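Local coordinates for amine oxidase (Emericella nidulans, PDB 3PGB), which oxidises primary amines as a copper amine oxidase, using a topaquinone cofactor made from one of its own tyrosines and a copper ion, at the interface of chains A and B. Residues are numbered along the deposited sequence; one frame, centred on the assembly and turned at random. Chains: chain A/B, Putative uncharacterized protein.

Contact 1: the interface of chains A and B. Residues chain A 463-464, 738, 740; chain B 247-249.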
ATOM      1  N   GLU A 463      31.096   0.127  10.654  1.00 22.38           N
ATOM      2  CA  GLU A 463      32.020   1.255  10.463  1.00 22.49           C
ATOM      3  C   GLU A 463      31.380   2.520   9.874  1.00 22.13           C
ATOM      4  O   GLU A 463      31.903   3.617  10.068  1.00 22.04           O
ATOM      5  CB  GLU A 463      33.168   0.814   9.563  1.00 22.79           C
ATOM      6  CG  GLU A 463      33.917  -0.408  10.081  1.00 24.31           C
ATOM      7  CD  GLU A 463      35.088  -0.806   9.195  1.00 27.27           C
ATOM      8  OE1 GLU A 463      35.196  -0.288   8.055  1.00 27.76           O
ATOM      9  OE2 GLU A 463      35.904  -1.649   9.646  1.00 30.08           O
ATOM     10  N   PHE A 464      30.267   2.379   9.151  1.00 21.73           N
ATOM     11  CA  PHE A 464      29.563   3.539   8.608  1.00 21.41           C
ATOM     12  C   PHE A 464      28.091   3.277   8.338  1.00 20.85           C
ATOM     13  O   PHE A 464      27.654   2.135   8.222  1.00 20.78           O
ATOM     14  CB  PHE A 464      30.236   4.032   7.325  1.00 21.66           C
ATOM     15  CG  PHE A 464      30.143   3.065   6.175  1.00 22.93           C
ATOM     16  CD1 PHE A 464      29.235   3.278   5.141  1.00 24.05           C
ATOM     17  CD2 PHE A 464      30.966   1.944   6.124  1.00 23.87           C
ATOM     18  CE1 PHE A 464      29.144   2.388   4.077  1.00 24.17           C
ATOM     19  CE2 PHE A 464      30.883   1.050   5.068  1.00 24.27           C
ATOM     20  CZ  PHE A 464      29.971   1.274   4.040  1.00 24.75           C
ATOM     21  N   ARG A 738      26.222  10.198   4.620  1.00 20.89           N
ATOM     22  CA  ARG A 738      27.031   9.051   5.036  1.00 21.52           C
ATOM     23  C   ARG A 738      27.846   9.396   6.282  1.00 21.97           C
ATOM     24  O   ARG A 738      28.745  10.236   6.222  1.00 21.82           O
ATOM     25  CB  ARG A 738      27.972   8.610   3.917  1.00 21.62           C
ATOM     26  CG  ARG A 738      28.802   7.360   4.248  1.00 22.17           C
ATOM     27  CD  ARG A 738      30.037   7.275   3.363  1.00 23.22           C
ATOM     28  NE  ARG A 738      31.095   6.458   3.962  1.00 23.98           N
ATOM     29  CZ  ARG A 738      31.506   5.272   3.512  1.00 25.35           C
ATOM     30  NH1 ARG A 738      30.970   4.716   2.432  1.00 25.64           N
ATOM     31  NH2 ARG A 738      32.479   4.630   4.150  1.00 26.37           N
ATOM     32  N   ASP A 740      30.548   8.075   8.888  1.00 24.37           N
ATOM     33  CA  ASP A 740      31.572   7.108   9.278  1.00 25.13           C
ATOM     34  C   ASP A 740      31.778   7.242  10.782  1.00 25.73           C
ATOM     35  O   ASP A 740      31.722   8.344  11.310  1.00 25.72           O
ATOM     36  CB  ASP A 740      32.884   7.357   8.528  1.00 25.24           C
ATOM     37  CG  ASP A 740      32.833   6.881   7.088  1.00 25.65           C
ATOM     38  OD1 ASP A 740      33.344   5.782   6.796  1.00 26.97           O
ATOM     39  OD2 ASP A 740      32.269   7.596   6.240  1.00 27.19           O
TER
ATOM     40  N   GLU B 247      36.366   0.387   3.080  1.00 31.34           N
ATOM     41  CA  GLU B 247      35.259   1.244   3.531  1.00 31.34           C
ATOM     42  C   GLU B 247      34.063   1.284   2.556  1.00 30.36           C
ATOM     43  O   GLU B 247      33.346   2.288   2.468  1.00 30.34           O
ATOM     44  CB  GLU B 247      35.753   2.669   3.904  1.00 31.76           C
ATOM     45  CG  GLU B 247      36.593   2.709   5.199  1.00 33.69           C
ATOM     46  CD  GLU B 247      36.563   4.067   5.903  1.00 36.67           C
ATOM     47  OE1 GLU B 247      35.844   4.201   6.932  1.00 37.97           O
ATOM     48  OE2 GLU B 247      37.257   5.001   5.429  1.00 38.48           O
ATOM     49  N   PHE B 248      33.854   0.181   1.839  1.00 29.21           N
ATOM     50  CA  PHE B 248      32.606  -0.067   1.106  1.00 28.39           C
ATOM     51  C   PHE B 248      32.095  -1.478   1.428  1.00 27.25           C
ATOM     52  O   PHE B 248      32.887  -2.383   1.672  1.00 27.23           O
ATOM     53  CB  PHE B 248      32.817   0.114  -0.397  1.00 28.36           C
ATOM     54  CG  PHE B 248      33.028   1.549  -0.809  1.00 28.92           C
ATOM     55  CD1 PHE B 248      31.964   2.449  -0.805  1.00 28.74           C
ATOM     56  CD2 PHE B 248      34.290   2.004  -1.195  1.00 29.56           C
ATOM     57  CE1 PHE B 248      32.146   3.773  -1.183  1.00 28.61           C
ATOM     58  CE2 PHE B 248      34.486   3.333  -1.574  1.00 29.32           C
ATOM     59  CZ  PHE B 248      33.408   4.219  -1.568  1.00 29.29           C
ATOM     60  N   ASP B 249      30.777  -1.661   1.444  1.00 25.90           N
ATOM     61  CA  ASP B 249      30.183  -2.946   1.838  1.00 25.03           C
ATOM     62  C   ASP B 249      29.508  -3.643   0.647  1.00 24.18           C
ATOM     63  O   ASP B 249      28.362  -4.097   0.736  1.00 23.94           O
ATOM     64  CB  ASP B 249      29.183  -2.729   2.985  1.00 24.91           C
ATOM     65  CG  ASP B 249      28.924  -3.994   3.791  1.00 24.30           C
ATOM     66  OD1 ASP B 249      29.877  -4.753   4.050  1.00 23.96           O
ATOM     67  OD2 ASP B 249      27.763  -4.220   4.174  1.00 23.66           O
TER
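Strands 464-468 and 736-742 of chain A meet a loop of chain B at A:Phe464, A:Arg738, A:Asp740 and B:Glu247. The guanidinium of A:Arg738 is the hub. Its NH2 donates to the backbone carbonyl O of B:Glu247 at 3.0 Å, with 158° at the hydrogen. The carbonyl oxygen lies at the edge of the guanidinium, close to its plane. A weak bond from NH1 reaches the same oxygen.

Within chain A, A:Asp740 holds the arginine side-on. NE of A:Arg738 gives a nearly straight bond of 2.8 Å to carboxylate OD2 of A:Asp740. NH2 of A:Arg738 meets the syn lone pair of A:Asp740 OD1 at 3.0 Å. This pairing fixes the rotation of the guanidinium and turns NH2 to chain B. CG anti to the backbone N (chi1 -177°) and an extended chain to NE carry the guanidinium out over A:Phe464 to the chain B loop.

The ring of A:Phe464 covers one guanidinium face, with CD1 3.4 Å above the plane and over its centre. B:Phe248 sets its CE1 3.9 Å from NH1 of A:Arg738, its ring steeply inclined to the guanidinium.

Carboxylate OE1 of B:Glu247 lies 3.0 Å from OD1 of A:Asp740. This is a doubtful pair, since two ionised carboxylates would clash; a shared proton might relieve it. The patch ties a chain B loop to the strand pair of chain A and may add to the stability of the dimer typical of copper amine oxidases.

Contact 2: the interface of chains A and B. Residues chain A 228, 237, 278, 391-394, 397; chain B 563, 565.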
ATOM      1  N   TRP A 228     -33.880   0.511 -15.651  1.00 22.67           N
ATOM      2  CA  TRP A 228     -34.024  -0.809 -16.271  1.00 23.05           C
ATOM      3  C   TRP A 228     -34.427  -0.646 -17.724  1.00 23.35           C
ATOM      4  O   TRP A 228     -35.338   0.122 -18.036  1.00 23.54           O
ATOM      5  CB  TRP A 228     -35.065  -1.652 -15.534  1.00 23.07           C
ATOM      6  CG  TRP A 228     -34.550  -2.329 -14.292  1.00 23.21           C
ATOM      7  CD1 TRP A 228     -33.397  -2.056 -13.621  1.00 22.91           C
ATOM      8  CD2 TRP A 228     -35.207  -3.362 -13.551  1.00 23.28           C
ATOM      9  NE1 TRP A 228     -33.285  -2.866 -12.525  1.00 22.81           N
ATOM     10  CE2 TRP A 228     -34.384  -3.677 -12.455  1.00 22.98           C
ATOM     11  CE3 TRP A 228     -36.414  -4.053 -13.711  1.00 22.81           C
ATOM     12  CZ2 TRP A 228     -34.718  -4.658 -11.526  1.00 22.51           C
ATOM     13  CZ3 TRP A 228     -36.746  -5.024 -12.788  1.00 22.70           C
ATOM     14  CH2 TRP A 228     -35.898  -5.319 -11.709  1.00 22.80           C
ATOM     15  N   TRP A 237     -37.311   1.722 -10.356  1.00 21.40           N
ATOM     16  CA  TRP A 237     -37.558   1.248  -8.997  1.00 20.73           C
ATOM     17  C   TRP A 237     -37.147   2.386  -8.071  1.00 20.77           C
ATOM     18  O   TRP A 237     -35.992   2.815  -8.097  1.00 20.65           O
ATOM     19  CB  TRP A 237     -36.710   0.016  -8.682  1.00 20.59           C
ATOM     20  CG  TRP A 237     -37.386  -1.310  -8.900  1.00 19.53           C
ATOM     21  CD1 TRP A 237     -37.124  -2.214  -9.888  1.00 17.87           C
ATOM     22  CD2 TRP A 237     -38.408  -1.895  -8.085  1.00 19.03           C
ATOM     23  NE1 TRP A 237     -37.921  -3.315  -9.746  1.00 17.49           N
ATOM     24  CE2 TRP A 237     -38.721  -3.150  -8.647  1.00 18.21           C
ATOM     25  CE3 TRP A 237     -39.097  -1.476  -6.939  1.00 18.95           C
ATOM     26  CZ2 TRP A 237     -39.694  -3.991  -8.105  1.00 18.36           C
ATOM     27  CZ3 TRP A 237     -40.068  -2.314  -6.401  1.00 18.89           C
ATOM     28  CH2 TRP A 237     -40.354  -3.557  -6.985  1.00 18.54           C
ATOM     29  N   MET A 278     -42.917  -2.893  -2.975  1.00 20.63           N
ATOM     30  CA  MET A 278     -42.287  -3.894  -2.092  1.00 20.36           C
ATOM     31  C   MET A 278     -42.053  -3.317  -0.704  1.00 20.18           C
ATOM     32  O   MET A 278     -41.729  -2.143  -0.560  1.00 20.01           O
ATOM     33  CB  MET A 278     -40.970  -4.421  -2.666  1.00 20.10           C
ATOM     34  CG  MET A 278     -40.439  -5.689  -1.970  1.00 20.03           C
ATOM     35  SD  MET A 278     -39.524  -5.427  -0.416  1.00 19.00           S
ATOM     36  CE  MET A 278     -37.942  -4.886  -1.055  1.00 18.41           C
ATOM     37  N   ALA A 391     -28.072  -6.119  -3.282  1.00 15.90           N
ATOM     38  CA  ALA A 391     -28.932  -6.135  -2.103  1.00 15.99           C
ATOM     39  C   ALA A 391     -30.127  -7.053  -2.310  1.00 16.31           C
ATOM     40  O   ALA A 391     -30.377  -7.515  -3.419  1.00 16.14           O
ATOM     41  CB  ALA A 391     -29.402  -4.730  -1.772  1.00 15.95           C
ATOM     42  N   ASN A 392     -30.864  -7.304  -1.233  1.00 16.71           N
ATOM     43  CA  ASN A 392     -32.111  -8.049  -1.315  1.00 17.28           C
ATOM     44  C   ASN A 392     -33.290  -7.140  -1.673  1.00 17.67           C
ATOM     45  O   ASN A 392     -34.417  -7.611  -1.772  1.00 17.99           O
ATOM     46  CB  ASN A 392     -32.388  -8.779   0.007  1.00 17.33           C
ATOM     47  CG  ASN A 392     -33.355  -9.946  -0.148  1.00 17.51           C
ATOM     48  OD1 ASN A 392     -33.551 -10.469  -1.243  1.00 18.83           O
ATOM     49  ND2 ASN A 392     -33.951 -10.368   0.960  1.00 17.62           N
ATOM     50  N   ASP A 393     -33.037  -5.843  -1.859  1.00 18.09           N
ATOM     51  CA  ASP A 393     -34.064  -4.902  -2.298  1.00 18.40           C
ATOM     52  C   ASP A 393     -33.755  -4.445  -3.728  1.00 18.68           C
ATOM     53  O   ASP A 393     -32.609  -4.502  -4.149  1.00 19.28           O
ATOM     54  CB  ASP A 393     -34.191  -3.731  -1.311  1.00 18.48           C
ATOM     55  CG  ASP A 393     -33.088  -2.683  -1.456  1.00 19.08           C
ATOM     56  OD1 ASP A 393     -32.945  -2.092  -2.550  1.00 19.05           O
ATOM     57  OD2 ASP A 393     -32.401  -2.408  -0.446  1.00 19.39           O
ATOM     58  N   PRO A 394     -34.778  -4.009  -4.485  1.00 18.81           N
ATOM     59  CA  PRO A 394     -34.593  -3.738  -5.910  1.00 18.83           C
ATOM     60  C   PRO A 394     -33.832  -2.458  -6.242  1.00 18.76           C
ATOM     61  O   PRO A 394     -33.222  -2.371  -7.307  1.00 18.90           O
ATOM     62  CB  PRO A 394     -36.027  -3.611  -6.422  1.00 19.02           C
ATOM     63  CG  PRO A 394     -36.792  -3.096  -5.256  1.00 18.93           C
ATOM     64  CD  PRO A 394     -36.148  -3.691  -4.039  1.00 18.85           C
ATOM     65  N   SER A 397     -30.119  -3.264  -5.295  1.00 17.52           N
ATOM     66  CA  SER A 397     -29.730  -4.335  -6.220  1.00 17.36           C
ATOM     67  C   SER A 397     -29.409  -3.795  -7.615  1.00 17.20           C
ATOM     68  O   SER A 397     -28.538  -4.314  -8.301  1.00 17.27           O
ATOM     69  CB  SER A 397     -30.829  -5.399  -6.317  1.00 17.26           C
ATOM     70  OG  SER A 397     -30.491  -6.411  -7.250  1.00 16.73           O
TER
ATOM     71  N   PHE B 563     -35.660 -13.084  -6.612  1.00 24.87           N
ATOM     72  CA  PHE B 563     -36.134 -12.264  -5.502  1.00 24.93           C
ATOM     73  C   PHE B 563     -37.656 -12.226  -5.459  1.00 25.07           C
ATOM     74  O   PHE B 563     -38.321 -12.518  -6.454  1.00 24.88           O
ATOM     75  CB  PHE B 563     -35.624 -10.829  -5.633  1.00 24.90           C
ATOM     76  CG  PHE B 563     -34.136 -10.712  -5.716  1.00 25.07           C
ATOM     77  CD1 PHE B 563     -33.491 -10.734  -6.944  1.00 25.03           C
ATOM     78  CD2 PHE B 563     -33.376 -10.557  -4.565  1.00 25.47           C
ATOM     79  CE1 PHE B 563     -32.114 -10.620  -7.022  1.00 25.21           C
ATOM     80  CE2 PHE B 563     -31.997 -10.438  -4.635  1.00 25.32           C
ATOM     81  CZ  PHE B 563     -31.366 -10.466  -5.865  1.00 25.39           C
ATOM     82  N   TRP B 565     -39.388  -9.684  -5.540  1.00 25.65           N
ATOM     83  CA  TRP B 565     -39.792  -8.568  -6.396  1.00 25.79           C
ATOM     84  C   TRP B 565     -39.331  -8.773  -7.843  1.00 26.21           C
ATOM     85  O   TRP B 565     -39.465  -7.878  -8.678  1.00 26.26           O
ATOM     86  CB  TRP B 565     -39.210  -7.260  -5.841  1.00 25.69           C
ATOM     87  CG  TRP B 565     -37.769  -7.380  -5.380  1.00 24.96           C
ATOM     88  CD1 TRP B 565     -37.334  -7.609  -4.106  1.00 24.31           C
ATOM     89  CD2 TRP B 565     -36.592  -7.290  -6.193  1.00 24.09           C
ATOM     90  NE1 TRP B 565     -35.966  -7.658  -4.072  1.00 23.86           N
ATOM     91  CE2 TRP B 565     -35.482  -7.465  -5.339  1.00 24.00           C
ATOM     92  CE3 TRP B 565     -36.368  -7.078  -7.558  1.00 23.69           C
ATOM     93  CZ2 TRP B 565     -34.166  -7.438  -5.804  1.00 23.45           C
ATOM     94  CZ3 TRP B 565     -35.055  -7.049  -8.020  1.00 23.98           C
ATOM     95  CH2 TRP B 565     -33.973  -7.227  -7.144  1.00 23.65           C
TER
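Backbone O of A:Asn392 accepts from the indole NE1 of B:Trp565 at 2.8 Å. In this copper amine oxidase dimer, the tryptophan reaches from a loop of one subunit into the other. The bond is fairly straight, 165° at the hydrogen. The oxygen lies at the indole edge, near the ring plane, while NE1 sits well above the carbonyl plane of A:Asn392.

With CG between its backbone N and carbonyl carbon (chi1 43°), the indole of B:Trp565 extends toward A:Pro394. It packs between two groups. A:Pro394, at the start of helix 394-398, covers one face. Its CA is 3.7 Å from the centroid of the six-membered ring, and its CD lies over the five-membered ring. The opposite face meets CB of B:Phe563 from its own chain. Packed on both faces, the indole has little freedom to tilt.

A:Ser397, one turn along the helix, touches the far end of the indole. Its OG is 3.6 Å from CH2 of B:Trp565, and its CB packs alongside. At the other end, the CZ2 edge of A:Trp237 meets CB of B:Trp565 at 4.0 Å. A:Pro394 CB also lies over the centre of the A:Trp237 ring, so this one carbon touches both indoles, at a corner between them.

B:Phe563 and A:Asn392 lie alongside, pointing opposite ways. Amide OD1 of A:Asn392 comes in the ring plane to the edge of B:Phe563, 3.3 Å from CD2.

Contact 3: the interface of chains A and B. Residues chain A 455, 458, 466-467, 469, 735, 737; chain B 416, 419-420.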
ATOM      1  N   PRO A 455      12.816   6.667   4.637  1.00 15.24           N
ATOM      2  CA  PRO A 455      13.833   7.061   3.669  1.00 15.12           C
ATOM      3  C   PRO A 455      13.726   6.266   2.375  1.00 15.05           C
ATOM      4  O   PRO A 455      13.078   5.227   2.346  1.00 14.94           O
ATOM      5  CB  PRO A 455      15.139   6.723   4.388  1.00 15.05           C
ATOM      6  CG  PRO A 455      14.801   5.557   5.213  1.00 14.89           C
ATOM      7  CD  PRO A 455      13.370   5.762   5.656  1.00 15.38           C
ATOM      8  N   ARG A 458      18.959   2.904   2.334  1.00 14.28           N
ATOM      9  CA  ARG A 458      19.944   2.951   3.402  1.00 14.33           C
ATOM     10  C   ARG A 458      20.824   1.737   3.359  1.00 14.42           C
ATOM     11  O   ARG A 458      20.472   0.740   2.732  1.00 14.21           O
ATOM     12  CB  ARG A 458      19.262   2.993   4.766  1.00 14.38           C
ATOM     13  CG  ARG A 458      18.700   1.657   5.210  1.00 14.27           C
ATOM     14  CD  ARG A 458      17.922   1.747   6.523  1.00 14.49           C
ATOM     15  NE  ARG A 458      18.541   2.651   7.490  1.00 14.66           N
ATOM     16  CZ  ARG A 458      19.673   2.411   8.145  1.00 14.48           C
ATOM     17  NH1 ARG A 458      20.362   1.284   7.951  1.00 15.77           N
ATOM     18  NH2 ARG A 458      20.131   3.313   8.996  1.00 13.33           N
ATOM     19  N   SER A 466      24.752   4.958   5.864  1.00 19.26           N
ATOM     20  CA  SER A 466      24.334   5.902   4.841  1.00 19.15           C
ATOM     21  C   SER A 466      22.834   5.813   4.629  1.00 18.92           C
ATOM     22  O   SER A 466      22.245   4.738   4.784  1.00 18.84           O
ATOM     23  CB  SER A 466      25.078   5.641   3.531  1.00 19.11           C
ATOM     24  OG  SER A 466      24.599   4.470   2.906  1.00 19.52           O
ATOM     25  N   VAL A 467      22.226   6.951   4.290  1.00 18.45           N
ATOM     26  CA  VAL A 467      20.784   7.031   4.050  1.00 18.17           C
ATOM     27  C   VAL A 467      20.440   8.095   3.002  1.00 17.77           C
ATOM     28  O   VAL A 467      21.106   9.130   2.924  1.00 17.65           O
ATOM     29  CB  VAL A 467      20.012   7.361   5.342  1.00 18.18           C
ATOM     30  CG1 VAL A 467      18.508   7.294   5.093  1.00 18.13           C
ATOM     31  CG2 VAL A 467      20.407   6.417   6.463  1.00 18.01           C
ATOM     32  N   LYS A 469      17.075  10.357   1.571  1.00 17.06           N
ATOM     33  CA  LYS A 469      15.711  10.759   1.886  1.00 17.11           C
ATOM     34  C   LYS A 469      14.771  10.389   0.749  1.00 16.75           C
ATOM     35  O   LYS A 469      15.195  10.282  -0.398  1.00 17.00           O
ATOM     36  CB  LYS A 469      15.624  12.266   2.145  1.00 17.48           C
ATOM     37  CG  LYS A 469      16.421  12.758   3.349  1.00 17.91           C
ATOM     38  CD  LYS A 469      15.940  14.137   3.829  1.00 18.93           C
ATOM     39  CE  LYS A 469      15.158  14.067   5.142  1.00 19.74           C
ATOM     40  NZ  LYS A 469      14.013  13.119   5.121  1.00 19.40           N
ATOM     41  N   ASN A 735      20.388  14.995  -1.399  1.00 16.53           N
ATOM     42  CA  ASN A 735      19.725  14.874  -0.099  1.00 16.69           C
ATOM     43  C   ASN A 735      19.879  13.478   0.517  1.00 17.08           C
ATOM     44  O   ASN A 735      18.909  12.796   0.840  1.00 16.79           O
ATOM     45  CB  ASN A 735      18.267  15.304  -0.223  1.00 16.43           C
ATOM     46  CG  ASN A 735      18.142  16.753  -0.655  1.00 15.86           C
ATOM     47  OD1 ASN A 735      17.928  17.042  -1.830  1.00 15.10           O
ATOM     48  ND2 ASN A 735      18.332  17.671   0.286  1.00 14.14           N
ATOM     49  N   VAL A 737      23.116  11.150   2.989  1.00 19.32           N
ATOM     50  CA  VAL A 737      24.189  11.355   3.954  1.00 19.86           C
ATOM     51  C   VAL A 737      24.961  10.064   4.216  1.00 20.29           C
ATOM     52  O   VAL A 737      24.422   8.973   4.038  1.00 20.18           O
ATOM     53  CB  VAL A 737      23.620  11.903   5.283  1.00 19.77           C
ATOM     54  CG1 VAL A 737      22.858  10.823   6.027  1.00 19.79           C
ATOM     55  CG2 VAL A 737      24.722  12.456   6.134  1.00 20.16           C
TER
ATOM     56  N   LEU B 416      19.932   6.992  11.937  1.00 19.28           N
ATOM     57  CA  LEU B 416      20.341   8.343  11.569  1.00 19.10           C
ATOM     58  C   LEU B 416      19.148   9.258  11.780  1.00 19.00           C
ATOM     59  O   LEU B 416      18.125   9.127  11.105  1.00 18.83           O
ATOM     60  CB  LEU B 416      20.822   8.416  10.120  1.00 19.21           C
ATOM     61  CG  LEU B 416      22.094   7.635   9.771  1.00 19.56           C
ATOM     62  CD1 LEU B 416      22.575   8.025   8.384  1.00 19.80           C
ATOM     63  CD2 LEU B 416      23.210   7.866  10.790  1.00 20.39           C
ATOM     64  N   TYR B 419      16.625  11.132   9.169  1.00 18.45           N
ATOM     65  CA  TYR B 419      16.620  10.358   7.933  1.00 18.44           C
ATOM     66  C   TYR B 419      15.834   9.060   8.092  1.00 18.19           C
ATOM     67  O   TYR B 419      14.856   8.838   7.386  1.00 18.21           O
ATOM     68  CB  TYR B 419      18.058  10.099   7.460  1.00 18.58           C
ATOM     69  CG  TYR B 419      18.701  11.339   6.869  1.00 19.28           C
ATOM     70  CD1 TYR B 419      19.109  12.387   7.686  1.00 19.90           C
ATOM     71  CD2 TYR B 419      18.872  11.480   5.493  1.00 20.15           C
ATOM     72  CE1 TYR B 419      19.683  13.533   7.154  1.00 20.02           C
ATOM     73  CE2 TYR B 419      19.451  12.627   4.951  1.00 20.06           C
ATOM     74  CZ  TYR B 419      19.852  13.647   5.793  1.00 20.12           C
ATOM     75  OH  TYR B 419      20.420  14.793   5.285  1.00 21.17           O
ATOM     76  N   ASP B 420      16.253   8.214   9.026  1.00 18.07           N
ATOM     77  CA  ASP B 420      15.528   6.984   9.335  1.00 17.84           C
ATOM     78  C   ASP B 420      14.171   7.283   9.966  1.00 17.94           C
ATOM     79  O   ASP B 420      13.209   6.565   9.722  1.00 17.84           O
ATOM     80  CB  ASP B 420      16.351   6.095  10.270  1.00 17.84           C
ATOM     81  CG  ASP B 420      17.483   5.381   9.550  1.00 17.42           C
ATOM     82  OD1 ASP B 420      17.235   4.813   8.466  1.00 17.07           O
ATOM     83  OD2 ASP B 420      18.616   5.376  10.071  1.00 15.78           O
TER
HETATM   84  O   HOH W   1      14.303  10.599   5.306  1.00 15.69           O
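A:Arg458 on strand 457-460 grips B:Asp420 on a loop of chain B in a side-on salt bridge. NE of A:Arg458 donates to carboxylate OD1 of B:Asp420 at 2.7 Å. NH2 of A:Arg458 donates to OD2 of B:Asp420 at 2.8 Å. Both oxygens are met on their syn sides, somewhat out of the carboxylate plane. The two planes are 32° apart, so the pair is twisted. A bend at chi3 (-39°) brings NE to the carboxylate, and the turn about the next bond brings NH2 alongside.

At this part of the dimer interface the charged pair lies beside a small apolar patch. B:Leu416 pushes its CD1 branch against A:Val467 and A:Val737, residues of strands 464-468 and 736-742. It meets CG1 of A:Val737 tip to tip at 3.7 Å and lies alongside CG2 of A:Val467. CG1 of A:Val737 also stands over the centre of the B:Tyr419 ring, 4.0 Å from the centroid. A:Lys469 comes from the other side of the ring, off the rim, with its CG 3.4 Å from CE2 of B:Tyr419. CB of B:Tyr419 packs on CG1 of A:Val467.

Further out, water 1 bridges the amine NZ of A:Lys469 and the backbone O of B:Tyr419. The carboxylate of B:Asp420 is positioned from its own chain: backbone N of B:Leu416 donates to the anti side of OD2 at 2.8 Å.

Contact 1 and contact 3 are neighbours, with C-alpha centres about 13 Å apart. They share strands 464-468 and 736-742 of chain A, which meet different loops of chain B. Contact 2 lies far off, about 68 Å from contact 1 and 57 Å from contact 3. There chain B supplies the reaching loop and chain A the helix 394-398. The two-fold symmetry repeats every contact with the chains exchanged, so the subunits are held at widely spaced points. Contact 2 is nearest the predicted proton acceptor A:Asp403, about 20 Å from its centre, and might link subunit packing to that region.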